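Local coordinates for ABC transporter substrate-binding protein-branched chain amino acid transport (Streptococcus pneumoniae, PDB 4GNR) that binds isoleucine and, as the LivJ substrate-binding protein of an ABC transporter, probably delivers branched-chain amino acids for uptake, at residues A31-D36 / R272-E277. Numbering follows the deposited sequence.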
loop_
_atom_site.group_PDB
_atom_site.type_symbol
_atom_site.label_atom_id
_atom_site.label_comp_id
_atom_site.label_asym_id
_atom_site.label_seq_id
_atom_site.Cartn_x
_atom_site.Cartn_y
_atom_site.Cartn_z
ATOM N N ALA A 31 -7.789 9.203 -4.771
ATOM C CA ALA A 31 -8.686 9.895 -3.847
ATOM C C ALA A 31 -9.351 11.098 -4.518
ATOM O O ALA A 31 -10.549 11.325 -4.364
ATOM C CB ALA A 31 -7.916 10.306 -2.595
ATOM N N GLN A 32 -8.560 11.878 -5.242
ATOM C CA GLN A 32 -9.120 13.069 -5.899
ATOM C C GLN A 32 -10.141 12.675 -6.977
ATOM O O GLN A 32 -11.139 13.377 -7.173
ATOM C CB GLN A 32 -8.017 13.946 -6.485
ATOM C CG GLN A 32 -8.557 15.288 -6.989
ATOM C CD GLN A 32 -9.066 16.185 -5.868
ATOM O OE1 GLN A 32 -8.328 16.485 -4.927
ATOM N NE2 GLN A 32 -10.298 16.659 -5.988
ATOM N N LEU A 33 -9.880 11.571 -7.693
ATOM C CA LEU A 33 -10.836 11.092 -8.700
ATOM C C LEU A 33 -12.181 10.790 -8.019
ATOM O O LEU A 33 -13.242 11.171 -8.520
ATOM C CB LEU A 33 -10.294 9.864 -9.406
ATOM C CG LEU A 33 -11.195 9.234 -10.467
ATOM C CD1 LEU A 33 -11.463 10.214 -11.602
ATOM C CD2 LEU A 33 -10.600 7.921 -10.951
ATOM N N ALA A 34 -12.142 10.082 -6.893
ATOM C CA ALA A 34 -13.368 9.771 -6.162
ATOM C C ALA A 34 -14.083 11.066 -5.741
ATOM O O ALA A 34 -15.303 11.178 -5.895
ATOM C CB ALA A 34 -13.066 8.898 -4.962
ATOM N N VAL A 35 -13.336 12.016 -5.158
ATOM C CA VAL A 35 -13.953 13.280 -4.740
ATOM C C VAL A 35 -14.632 13.973 -5.927
ATOM O O VAL A 35 -15.755 14.452 -5.838
ATOM C CB VAL A 35 -12.938 14.214 -4.072
ATOM C CG1 VAL A 35 -13.534 15.591 -3.908
ATOM C CG2 VAL A 35 -12.493 13.631 -2.741
ATOM N N ASP A 36 -13.911 14.068 -7.032
ATOM C CA ASP A 36 -14.455 14.747 -8.221
ATOM C C ASP A 36 -15.760 14.121 -8.669
ATOM O O ASP A 36 -16.720 14.822 -9.024
ATOM C CB ASP A 36 -13.423 14.766 -9.343
ATOM C CG ASP A 36 -12.227 15.676 -9.048
ATOM O OD1 ASP A 36 -12.255 16.508 -8.114
ATOM O OD2 ASP A 36 -11.286 15.579 -9.844
ATOM N N ARG A 272 -7.944 5.971 -16.322
ATOM C CA ARG A 272 -7.290 6.186 -17.604
ATOM C C ARG A 272 -7.846 7.449 -18.297
ATOM O O ARG A 272 -7.063 8.223 -18.879
ATOM C CB ARG A 272 -7.488 4.972 -18.509
ATOM C CG ARG A 272 -6.672 3.753 -18.133
ATOM C CD ARG A 272 -7.072 2.535 -18.945
ATOM N NE ARG A 272 -6.102 1.449 -18.786
ATOM C CZ ARG A 272 -6.228 0.227 -19.306
ATOM N NH1 ARG A 272 -7.345 -0.127 -19.914
ATOM N NH2 ARG A 272 -5.264 -0.665 -19.126
ATOM N N ALA A 273 -9.160 7.645 -18.264
ATOM C CA ALA A 273 -9.737 8.821 -18.935
ATOM C C ALA A 273 -9.300 10.116 -18.250
ATOM O O ALA A 273 -8.989 11.128 -18.912
ATOM C CB ALA A 273 -11.251 8.730 -18.996
ATOM N N LYS A 274 -9.270 10.100 -16.926
ATOM C CA LYS A 274 -8.929 11.305 -16.196
ATOM C C LYS A 274 -7.458 11.680 -16.280
ATOM O O LYS A 274 -7.123 12.849 -16.473
ATOM C CB LYS A 274 -9.228 11.112 -14.696
ATOM C CG LYS A 274 -9.126 12.313 -13.791
ATOM C CD LYS A 274 -10.393 13.140 -13.853
ATOM C CE LYS A 274 -10.462 14.136 -12.696
ATOM N NZ LYS A 274 -11.792 14.825 -12.572
ATOM N N TYR A 275 -6.586 10.683 -16.120
ATOM C CA TYR A 275 -5.143 10.872 -15.996
ATOM C C TYR A 275 -4.254 10.436 -17.144
ATOM O O TYR A 275 -3.075 10.789 -17.190
ATOM C CB TYR A 275 -4.603 10.190 -14.701
ATOM C CG TYR A 275 -5.239 10.706 -13.445
ATOM C CD1 TYR A 275 -4.990 11.990 -13.013
ATOM C CD2 TYR A 275 -6.043 9.893 -12.660
ATOM C CE1 TYR A 275 -5.564 12.486 -11.874
ATOM C CE2 TYR A 275 -6.634 10.373 -11.515
ATOM C CZ TYR A 275 -6.389 11.675 -11.118
ATOM O OH TYR A 275 -6.952 12.200 -9.978
ATOM N N ASN A 276 -4.811 9.644 -18.050
ATOM C CA ASN A 276 -4.065 9.110 -19.199
ATOM C C ASN A 276 -2.842 8.344 -18.685
ATOM O O ASN A 276 -1.751 8.379 -19.268
ATOM C CB ASN A 276 -3.594 10.194 -20.150
ATOM C CG ASN A 276 -3.105 9.619 -21.470
ATOM O OD1 ASN A 276 -3.494 8.507 -21.878
ATOM N ND2 ASN A 276 -2.271 10.380 -22.163
ATOM N N GLU A 277 -3.056 7.650 -17.566
ATOM C CA GLU A 277 -2.049 6.847 -16.870
ATOM C C GLU A 277 -2.720 5.587 -16.284
ATOM O O GLU A 277 -3.923 5.549 -16.096
ATOM C CB GLU A 277 -1.430 7.621 -15.665
ATOM C CG GLU A 277 -0.642 8.864 -16.067
ATOM C CD GLU A 277 -0.098 9.681 -14.890
ATOM O OE1 GLU A 277 -0.440 9.429 -13.716
ATOM O OE2 GLU A 277 0.675 10.631 -15.165
#
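Lys274 NZ forms a salt bridge with Asp36 OD2 at 2.9 Å. The ammonium meets this oxygen on its anti side, 28° out of the carboxylate plane. The other carboxylate oxygen is held within its own helix: Gln32 NE2 donates to Asp36 OD1 at 2.9 Å, from above the plane (45° out of it). Gln32 lies one turn earlier, and its chain bends at chi2 (67°) to bring the amide there. Each oxygen of Asp36 thus has a separate donor, which probably limits rotation of the carboxylate.

The methylenes of Lys274 and the ring of Tyr275 pack against Leu33. Leu33 CD1 lies 3.8 Å from Lys274 CG, and the two side chains slide past each other in opposite directions. Lys274 CG sits over the centre of the Tyr275 ring, 3.8 Å above its plane. Tyr275 OH lies 4.0 Å from Gln32 CB and hydrogen-bonds to the carbonyl O of Lys29, also on helix 21-40. Leu33 CB approaches the ring obliquely, 4.3 Å from Tyr275 CE2.

In this two-lobed periplasmic binding protein fold, helix 21-40 is the beta-alpha-beta crossover between parallel strands 7-14 and 48-55. The C-terminal end of helix 262-275, which follows strand 248-252 of the other sheet, joins it at the surface. Leu33 continues onto Phe267 and Tyr271. Ala31, Ala34 and Val35 pack against helix 281-297, while Ala31, Gln32 and Val35 cover strand 7-14.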